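Local coordinates for protein oxalate biosynthetic component 1 (Burkholderia thailandensis, PDB 5IKY) that acts as a bifunctional serine hydrolase and lyase in oxalate biosynthesis, joining an alpha/beta-hydrolase part to a beta-keto acid cleavage part in a single chain, at residues Phe139-Thr144 and Ile156-Ser161; Gly344-Ile349 and Pro374-Leu379; Ser399-Pro404 and Ala429-Pro434. All coordinates share one frame; numbering follows the deposited sequence.

Interaction 1. Residues Phe139-Thr144 and Ile156-Ser161; sequences FGWTAT and IHTYLS
Two aromatic rings, those of Trp141 and Phe139, turn their edges to Thr158 on the strand 156-160, and Phe139 does so to Tyr159 O as well. The indole N-H runs almost straight into the threonine hydroxyl: Trp141 NE1 donates to Thr158 OG1 at 2.8 Å, with an N-H...O angle of 176° and the oxygen in the indole plane. The Trp141 ring meets that of Trp151 with planes about 55° apart, and Ile156 comes in obliquely, its CD1 3.8 Å from Trp141 CZ2. On the Phe139 ring, CE2 lies 3.2 Å from Tyr159 O, in the ring plane, and CD2 is 3.8 Å from Thr158 CG2.

Threonine suits the middle of this contact because its two branches serve two partners. With OG1 anti to the carbonyl carbon (chi1 -69°) the hydroxyl faces the indole, while the methyl CG2 touches the phenyl edge. Gly140, between the two aromatic residues, takes a positive phi and closes helix 126-138 in a Schellman motif; a side chain there would press on the preceding carbonyl oxygen.

No backbone bond joins the two segments. Strand 156-160 is an outer strand of a small antiparallel sheet and pairs with strand 60-64, whereas 142-143 belongs to a different three-stranded sheet and pairs with 149-150, so the side chains join two sheets of the N-terminal region just after a helix.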
loop_
_atom_site.group_PDB
_atom_site.type_symbol
_atom_site.label_atom_id
_atom_site.label_comp_id
_atom_site.label_asym_id
_atom_site.label_seq_id
_atom_site.Cartn_x
_atom_site.Cartn_y
_atom_site.Cartn_z
ATOM N N PHE A 139 -4.166 -27.860 -9.638
ATOM C CA PHE A 139 -4.225 -28.752 -8.488
ATOM C C PHE A 139 -3.424 -28.236 -7.299
ATOM O O PHE A 139 -3.432 -28.848 -6.231
ATOM C CB PHE A 139 -3.730 -30.147 -8.872
ATOM C CG PHE A 139 -4.724 -30.948 -9.659
ATOM C CD1 PHE A 139 -6.041 -30.529 -9.767
ATOM C CD2 PHE A 139 -4.348 -32.130 -10.274
ATOM C CE1 PHE A 139 -6.962 -31.267 -10.489
ATOM C CE2 PHE A 139 -5.262 -32.874 -10.995
ATOM C CZ PHE A 139 -6.571 -32.443 -11.102
ATOM N N GLY A 140 -2.723 -27.122 -7.483
ATOM C CA GLY A 140 -1.966 -26.529 -6.395
ATOM C C GLY A 140 -0.456 -26.636 -6.517
ATOM O O GLY A 140 0.271 -26.151 -5.647
ATOM N N TRP A 141 0.025 -27.279 -7.579
ATOM C CA TRP A 141 1.457 -27.284 -7.868
ATOM C C TRP A 141 1.888 -25.867 -8.219
ATOM O O TRP A 141 1.091 -25.082 -8.728
ATOM C CB TRP A 141 1.797 -28.234 -9.018
ATOM C CG TRP A 141 1.631 -29.695 -8.707
ATOM C CD1 TRP A 141 0.471 -30.338 -8.379
ATOM C CD2 TRP A 141 2.653 -30.700 -8.729
ATOM N NE1 TRP A 141 0.712 -31.676 -8.181
ATOM C CE2 TRP A 141 2.043 -31.924 -8.390
ATOM C CE3 TRP A 141 4.026 -30.681 -8.995
ATOM C CZ2 TRP A 141 2.759 -33.119 -8.311
ATOM C CZ3 TRP A 141 4.735 -31.868 -8.916
ATOM C CH2 TRP A 141 4.100 -33.069 -8.577
ATOM N N THR A 142 3.143 -25.534 -7.948
ATOM C CA THR A 142 3.639 -24.201 -8.264
ATOM C C THR A 142 4.867 -24.250 -9.163
ATOM O O THR A 142 5.551 -25.271 -9.250
ATOM C CB THR A 142 3.985 -23.407 -6.990
ATOM O OG1 THR A 142 4.954 -24.132 -6.219
ATOM C CG2 THR A 142 2.735 -23.172 -6.155
ATOM N N ALA A 143 5.135 -23.134 -9.831
ATOM C CA ALA A 143 6.299 -23.014 -10.696
ATOM C C ALA A 143 7.476 -22.430 -9.927
ATOM O O ALA A 143 7.332 -21.437 -9.214
ATOM C CB ALA A 143 5.975 -22.154 -11.908
ATOM N N THR A 144 8.640 -23.054 -10.067
ATOM C CA THR A 144 9.849 -22.550 -9.433
ATOM C C THR A 144 10.462 -21.452 -10.295
ATOM O O THR A 144 10.048 -21.253 -11.438
ATOM C CB THR A 144 10.882 -23.667 -9.207
ATOM O OG1 THR A 144 11.394 -24.110 -10.469
ATOM C CG2 THR A 144 10.245 -24.844 -8.480
ATOM N N ILE A 156 -0.600 -35.142 -0.572
ATOM C CA ILE A 156 -0.725 -34.970 -2.010
ATOM C C ILE A 156 -1.735 -35.957 -2.581
ATOM O O ILE A 156 -1.895 -37.067 -2.078
ATOM C CB ILE A 156 0.640 -35.123 -2.730
ATOM C CG1 ILE A 156 0.556 -34.572 -4.159
ATOM C CG2 ILE A 156 1.116 -36.569 -2.711
ATOM C CD1 ILE A 156 1.891 -34.438 -4.848
ATOM N N HIS A 157 -2.437 -35.520 -3.618
ATOM C CA HIS A 157 -3.423 -36.342 -4.297
ATOM C C HIS A 157 -3.634 -35.797 -5.702
ATOM O O HIS A 157 -4.669 -35.207 -6.005
ATOM C CB HIS A 157 -4.736 -36.372 -3.517
ATOM C CG HIS A 157 -5.551 -37.604 -3.757
ATOM N ND1 HIS A 157 -6.316 -37.782 -4.890
ATOM C CD2 HIS A 157 -5.707 -38.727 -3.017
ATOM C CE1 HIS A 157 -6.917 -38.957 -4.830
ATOM N NE2 HIS A 157 -6.565 -39.550 -3.705
ATOM N N THR A 158 -2.632 -35.991 -6.553
ATOM C CA THR A 158 -2.651 -35.455 -7.908
ATOM C C THR A 158 -2.851 -36.562 -8.935
ATOM O O THR A 158 -2.125 -37.555 -8.943
ATOM C CB THR A 158 -1.353 -34.690 -8.222
ATOM O OG1 THR A 158 -1.306 -33.493 -7.436
ATOM C CG2 THR A 158 -1.294 -34.322 -9.688
ATOM N N TYR A 159 -3.840 -36.378 -9.804
ATOM C CA TYR A 159 -4.199 -37.389 -10.790
ATOM C C TYR A 159 -4.159 -36.825 -12.207
ATOM O O TYR A 159 -4.448 -35.651 -12.428
ATOM C CB TYR A 159 -5.589 -37.951 -10.477
ATOM C CG TYR A 159 -6.169 -38.850 -11.548
ATOM C CD1 TYR A 159 -6.982 -38.334 -12.549
ATOM C CD2 TYR A 159 -5.916 -40.214 -11.551
ATOM C CE1 TYR A 159 -7.518 -39.144 -13.526
ATOM C CE2 TYR A 159 -6.449 -41.036 -12.525
ATOM C CZ TYR A 159 -7.249 -40.494 -13.509
ATOM O OH TYR A 159 -7.784 -41.304 -14.482
ATOM N N LEU A 160 -3.796 -37.674 -13.163
ATOM C CA LEU A 160 -3.844 -37.311 -14.573
ATOM C C LEU A 160 -4.639 -38.356 -15.345
ATOM O O LEU A 160 -4.439 -39.556 -15.166
ATOM C CB LEU A 160 -2.434 -37.175 -15.153
ATOM C CG LEU A 160 -1.618 -35.976 -14.667
ATOM C CD1 LEU A 160 -0.219 -35.994 -15.258
ATOM C CD2 LEU A 160 -2.326 -34.684 -15.011
ATOM N N SER A 161 -5.541 -37.888 -16.202
ATOM C CA SER A 161 -6.412 -38.770 -16.973
ATOM C C SER A 161 -5.632 -39.673 -17.928
ATOM O O SER A 161 -4.502 -39.355 -18.301
ATOM C CB SER A 161 -7.426 -37.940 -17.761
ATOM O OG SER A 161 -6.774 -37.132 -18.724
#

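Interaction 2. Residues Gly344-Ile349 and Pro374-Leu379; sequences GVRPEI and PVLFML
Ile349 and Phe377 lie side by side and point the same way from their neighbouring strands, meeting obliquely: Ile349 CB is 3.5 Å from Phe377 CD1, and Ile349 CG1 3.6 Å from Phe377 CE1. With its CG1 anti to the carbonyl carbon (chi1 -39°), Ile349 also brings that branch to 4.3 Å from Val375 CG1. Apolar branched and aromatic residues suit this side of the sheet because it is buried against helix 418-442, where Phe377 reaches Leu439.

On the face that carries Glu348 and Leu376 the side chains cross at about a right angle, Glu348 CG lying 4.1 Å from Leu376 CB. Arg346 crosses Leu376 in the same manner, its CG reaching the CD1 methyl.

The strands 346-351 and 375-380 are parallel neighbours in the curled, all-parallel sheet of the part assigned to the beta-keto acid cleavage family, probably the lyase. This agrees with the family's TIM-barrel clan, and the chain between them is about half helical, as in a beta-alpha-beta crossover. The axes of the short segments make an angle of 30°, and Ile349 supplies both backbone bonds, its N to Leu376 O and its O to Met378 N.

Arginine suits this buried place because its long, bent chain takes the guanidinium to carbonyl oxygens: NH2 lies 2.8 Å from Pro374 O, a weak bond at 125°, while NH1 binds Leu525 O. Glu348 extends fully, and its OE1 accepts from Asn277 ND2.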
loop_
_atom_site.group_PDB
_atom_site.type_symbol
_atom_site.label_atom_id
_atom_site.label_comp_id
_atom_site.label_asym_id
_atom_site.label_seq_id
_atom_site.Cartn_x
_atom_site.Cartn_y
_atom_site.Cartn_z
ATOM N N GLY A 344 -24.453 8.437 -3.125
ATOM C CA GLY A 344 -23.219 8.993 -3.654
ATOM C C GLY A 344 -22.455 8.020 -4.529
ATOM O O GLY A 344 -21.231 8.087 -4.638
ATOM N N VAL A 345 -23.184 7.112 -5.164
ATOM C CA VAL A 345 -22.567 6.090 -5.994
ATOM C C VAL A 345 -22.635 6.457 -7.476
ATOM O O VAL A 345 -23.686 6.839 -7.985
ATOM C CB VAL A 345 -23.235 4.721 -5.772
ATOM C CG1 VAL A 345 -22.560 3.652 -6.616
ATOM C CG2 VAL A 345 -23.193 4.351 -4.299
ATOM N N ARG A 346 -21.497 6.350 -8.152
ATOM C CA ARG A 346 -21.413 6.568 -9.590
ATOM C C ARG A 346 -21.570 5.241 -10.318
ATOM O O ARG A 346 -20.886 4.275 -10.000
ATOM C CB ARG A 346 -20.076 7.217 -9.952
ATOM C CG ARG A 346 -19.870 7.478 -11.437
ATOM C CD ARG A 346 -20.141 8.933 -11.778
ATOM N NE ARG A 346 -19.420 9.849 -10.895
ATOM C CZ ARG A 346 -18.226 10.372 -11.162
ATOM N NH1 ARG A 346 -17.655 11.193 -10.292
ATOM N NH2 ARG A 346 -17.603 10.084 -12.297
ATOM N N PRO A 347 -22.483 5.178 -11.293
ATOM C CA PRO A 347 -22.631 3.915 -12.023
ATOM C C PRO A 347 -21.448 3.636 -12.942
ATOM O O PRO A 347 -20.831 4.571 -13.447
ATOM C CB PRO A 347 -23.910 4.129 -12.839
ATOM C CG PRO A 347 -24.000 5.603 -13.012
ATOM C CD PRO A 347 -23.439 6.200 -11.747
ATOM N N GLU A 348 -21.124 2.361 -13.134
ATOM C CA GLU A 348 -20.224 1.972 -14.210
ATOM C C GLU A 348 -21.011 1.162 -15.216
ATOM O O GLU A 348 -21.536 0.094 -14.895
ATOM C CB GLU A 348 -19.037 1.158 -13.706
ATOM C CG GLU A 348 -17.995 0.888 -14.781
ATOM C CD GLU A 348 -16.981 -0.161 -14.366
ATOM O OE1 GLU A 348 -17.375 -1.145 -13.704
ATOM O OE2 GLU A 348 -15.787 0.008 -14.696
ATOM N N ILE A 349 -21.097 1.673 -16.435
ATOM C CA ILE A 349 -21.880 1.009 -17.459
ATOM C C ILE A 349 -21.157 -0.230 -17.955
ATOM O O ILE A 349 -20.123 -0.134 -18.614
ATOM C CB ILE A 349 -22.167 1.937 -18.646
ATOM C CG1 ILE A 349 -22.460 3.359 -18.155
ATOM C CG2 ILE A 349 -23.309 1.383 -19.483
ATOM C CD1 ILE A 349 -23.651 3.460 -17.239
ATOM N N PRO A 374 -17.037 12.335 -14.878
ATOM C CA PRO A 374 -17.153 11.608 -16.151
ATOM C C PRO A 374 -17.911 10.282 -16.042
ATOM O O PRO A 374 -17.869 9.613 -15.009
ATOM C CB PRO A 374 -15.694 11.361 -16.546
ATOM C CG PRO A 374 -14.946 11.390 -15.266
ATOM C CD PRO A 374 -15.637 12.419 -14.423
ATOM N N VAL A 375 -18.612 9.930 -17.114
ATOM C CA VAL A 375 -19.379 8.697 -17.169
ATOM C C VAL A 375 -18.425 7.533 -17.391
ATOM O O VAL A 375 -17.543 7.599 -18.244
ATOM C CB VAL A 375 -20.444 8.748 -18.289
ATOM C CG1 VAL A 375 -21.277 7.478 -18.310
ATOM C CG2 VAL A 375 -21.338 9.953 -18.092
ATOM N N LEU A 376 -18.595 6.470 -16.613
ATOM C CA LEU A 376 -17.665 5.346 -16.650
ATOM C C LEU A 376 -18.202 4.187 -17.478
ATOM O O LEU A 376 -19.334 3.746 -17.277
ATOM C CB LEU A 376 -17.362 4.873 -15.230
ATOM C CG LEU A 376 -16.980 5.974 -14.242
ATOM C CD1 LEU A 376 -16.825 5.400 -12.849
ATOM C CD2 LEU A 376 -15.705 6.667 -14.693
ATOM N N PHE A 377 -17.387 3.682 -18.398
ATOM C CA PHE A 377 -17.809 2.582 -19.255
ATOM C C PHE A 377 -16.886 1.376 -19.158
ATOM O O PHE A 377 -15.665 1.512 -19.086
ATOM C CB PHE A 377 -17.904 3.041 -20.711
ATOM C CG PHE A 377 -19.061 3.953 -20.982
ATOM C CD1 PHE A 377 -20.326 3.436 -21.200
ATOM C CD2 PHE A 377 -18.888 5.325 -21.014
ATOM C CE1 PHE A 377 -21.399 4.273 -21.450
ATOM C CE2 PHE A 377 -19.954 6.166 -21.264
ATOM C CZ PHE A 377 -21.212 5.639 -21.482
ATOM N N MET A 378 -17.498 0.196 -19.167
ATOM C CA MET A 378 -16.787 -1.074 -19.131
ATOM C C MET A 378 -17.127 -1.896 -20.372
ATOM O O MET A 378 -18.267 -2.333 -20.535
ATOM C CB MET A 378 -17.155 -1.855 -17.867
ATOM C CG MET A 378 -16.090 -2.823 -17.394
ATOM S SD MET A 378 -14.493 -2.018 -17.248
ATOM C CE MET A 378 -13.526 -3.106 -18.272
ATOM N N LEU A 379 -16.148 -2.104 -21.246
ATOM C CA LEU A 379 -16.379 -2.895 -22.452
ATOM C C LEU A 379 -16.145 -4.377 -22.201
ATOM O O LEU A 379 -15.005 -4.825 -22.077
ATOM C CB LEU A 379 -15.486 -2.423 -23.601
ATOM C CG LEU A 379 -15.715 -1.012 -24.143
ATOM C CD1 LEU A 379 -14.864 -0.786 -25.385
ATOM C CD2 LEU A 379 -17.188 -0.772 -24.438
#

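Interaction 3. Residues Ser399-Pro404 and Ala429-Pro434; sequences SLIDVP and ATQLRP
Gln431 OE1 is gripped by two donors, the backbone N of Asp402 in the loop before helix 403-415, at 3.0 Å, and a water 2.9 Å from the same oxygen. The Asp402 N-H points well at it (168°), but the donor stands above the amide carbonyl plane, not on a lone pair. The water also donates to Leu400 O at 2.7 Å, so it bridges the side chain to the loop backbone.

Glutamine suits this place because its bent chain (chi2 -93°) brings a carbonyl oxygen to a backbone N-H. Asp402 crosses it at about a right angle, the carboxylate and amide planes 83° apart. Asp402 is the N-cap of helix 403-415, its side chain capping a backbone N of the first turn, with OD1 also hydrogen-bonded to Thr405 OG1.

Beside the polar pair lies a greasy patch: Leu432 sets CD2 against both loop residues, 3.9 Å from Leu400 CB and 4.1 Å from Ile401 CG1. Leucine fits this buried side of helix 418-442, while Gln431, the residue before it, is partly exposed.

One oxygen that accepts two bonds therefore ties helix 418-442 to the loop where the next helix starts, alongside the apolar burial of Leu432.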
loop_
_atom_site.group_PDB
_atom_site.type_symbol
_atom_site.label_atom_id
_atom_site.label_comp_id
_atom_site.label_asym_id
_atom_site.label_seq_id
_atom_site.Cartn_x
_atom_site.Cartn_y
_atom_site.Cartn_z
ATOM N N SER A 399 -23.217 -9.408 -29.786
ATOM C CA SER A 399 -21.905 -9.244 -29.166
ATOM C C SER A 399 -21.154 -8.045 -29.732
ATOM O O SER A 399 -21.315 -7.701 -30.904
ATOM C CB SER A 399 -21.069 -10.515 -29.351
ATOM O OG SER A 399 -21.802 -11.672 -28.984
ATOM N N LEU A 400 -20.338 -7.410 -28.894
ATOM C CA LEU A 400 -19.502 -6.295 -29.328
ATOM C C LEU A 400 -18.554 -6.756 -30.424
ATOM O O LEU A 400 -18.384 -6.084 -31.440
ATOM C CB LEU A 400 -18.718 -5.711 -28.153
ATOM C CG LEU A 400 -19.546 -5.077 -27.035
ATOM C CD1 LEU A 400 -18.636 -4.511 -25.956
ATOM C CD2 LEU A 400 -20.462 -3.994 -27.592
ATOM N N ILE A 401 -17.938 -7.911 -30.201
ATOM C CA ILE A 401 -17.189 -8.599 -31.241
ATOM C C ILE A 401 -18.030 -9.777 -31.709
ATOM O O ILE A 401 -18.315 -10.679 -30.922
ATOM C CB ILE A 401 -15.819 -9.093 -30.738
ATOM C CG1 ILE A 401 -15.000 -7.927 -30.186
ATOM C CG2 ILE A 401 -15.059 -9.799 -31.853
ATOM C CD1 ILE A 401 -13.614 -8.319 -29.728
ATOM N N ASP A 402 -18.445 -9.766 -32.973
ATOM C CA ASP A 402 -19.335 -10.814 -33.466
ATOM C C ASP A 402 -18.672 -12.179 -33.326
ATOM O O ASP A 402 -17.451 -12.299 -33.419
ATOM C CB ASP A 402 -19.753 -10.562 -34.924
ATOM C CG ASP A 402 -18.587 -10.612 -35.893
ATOM O OD1 ASP A 402 -18.128 -11.725 -36.224
ATOM O OD2 ASP A 402 -18.145 -9.538 -36.348
ATOM N N VAL A 403 -19.494 -13.193 -33.076
ATOM C CA VAL A 403 -19.019 -14.552 -32.832
ATOM C C VAL A 403 -18.098 -15.108 -33.935
ATOM O O VAL A 403 -17.078 -15.722 -33.616
ATOM C CB VAL A 403 -20.215 -15.515 -32.623
ATOM C CG1 VAL A 403 -19.738 -16.949 -32.484
ATOM C CG2 VAL A 403 -21.021 -15.092 -31.401
ATOM N N PRO A 404 -18.439 -14.900 -35.224
ATOM C CA PRO A 404 -17.482 -15.354 -36.243
ATOM C C PRO A 404 -16.100 -14.715 -36.101
ATOM O O PRO A 404 -15.090 -15.387 -36.309
ATOM C CB PRO A 404 -18.141 -14.927 -37.558
ATOM C CG PRO A 404 -19.590 -14.930 -37.257
ATOM C CD PRO A 404 -19.700 -14.442 -35.841
ATOM N N ALA A 429 -9.786 -4.574 -32.680
ATOM C CA ALA A 429 -9.888 -3.119 -32.656
ATOM C C ALA A 429 -10.923 -2.593 -33.650
ATOM O O ALA A 429 -11.691 -1.684 -33.335
ATOM C CB ALA A 429 -8.530 -2.495 -32.932
ATOM N N THR A 430 -10.938 -3.167 -34.849
ATOM C CA THR A 430 -11.866 -2.744 -35.895
ATOM C C THR A 430 -13.318 -2.987 -35.484
ATOM O O THR A 430 -14.206 -2.197 -35.803
ATOM C CB THR A 430 -11.575 -3.473 -37.220
ATOM O OG1 THR A 430 -10.233 -3.187 -37.634
ATOM C CG2 THR A 430 -12.536 -3.028 -38.306
ATOM N N GLN A 431 -13.548 -4.077 -34.759
ATOM C CA GLN A 431 -14.885 -4.422 -34.288
ATOM C C GLN A 431 -15.339 -3.537 -33.127
ATOM O O GLN A 431 -16.526 -3.239 -32.992
ATOM C CB GLN A 431 -14.929 -5.892 -33.865
ATOM C CG GLN A 431 -14.926 -6.871 -35.023
ATOM C CD GLN A 431 -16.326 -7.269 -35.442
ATOM O OE1 GLN A 431 -17.188 -7.525 -34.600
ATOM N NE2 GLN A 431 -16.563 -7.317 -36.748
ATOM N N LEU A 432 -14.392 -3.123 -32.291
ATOM C CA LEU A 432 -14.713 -2.354 -31.094
ATOM C C LEU A 432 -14.753 -0.852 -31.355
ATOM O O LEU A 432 -15.471 -0.118 -30.673
ATOM C CB LEU A 432 -13.704 -2.658 -29.986
ATOM C CG LEU A 432 -13.807 -4.038 -29.333
ATOM C CD1 LEU A 432 -12.640 -4.263 -28.387
ATOM C CD2 LEU A 432 -15.130 -4.190 -28.600
ATOM N N ARG A 433 -13.981 -0.403 -32.342
ATOM C CA ARG A 433 -13.855 1.023 -32.651
ATOM C C ARG A 433 -15.184 1.772 -32.853
ATOM O O ARG A 433 -15.333 2.884 -32.342
ATOM C CB ARG A 433 -12.969 1.212 -33.885
ATOM C CG ARG A 433 -12.856 2.652 -34.365
ATOM C CD ARG A 433 -11.401 3.067 -34.499
ATOM N NE ARG A 433 -10.608 2.030 -35.152
ATOM C CZ ARG A 433 -9.342 1.757 -34.853
ATOM N NH1 ARG A 433 -8.716 2.447 -33.906
ATOM N NH2 ARG A 433 -8.701 0.793 -35.499
ATOM N N PRO A 434 -16.149 1.184 -33.594
ATOM C CA PRO A 434 -17.415 1.917 -33.735
ATOM C C PRO A 434 -18.122 2.127 -32.401
ATOM O O PRO A 434 -18.716 3.185 -32.185
ATOM C CB PRO A 434 -18.248 1.013 -34.650
ATOM C CG PRO A 434 -17.246 0.214 -35.401
ATOM C CD PRO A 434 -16.143 -0.037 -34.422
HETATM O O HOH W 1 -19.407 -5.719 -33.904
#

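Overall arrangement
Interactions 2 and 3 belong together: their centres are 21 Å apart and they touch through Leu379 CD2 and Leu400 CD1, 4.3 Å from each other, so the end of 374-379 packs against the loop 399-404. Interaction 2 is the nearer to the metal, the side chain of Glu348 being about 7 Å from the magnesium ion that His227 and Glu477 hold, against about 14 Å for the side chain of Leu400 in interaction 3. Interaction 1 lies in the N-terminal region, its centre 41 Å from that of interaction 2 and 38 Å from that of interaction 3, touching neither; nearest atoms are about 28 Å away in both cases.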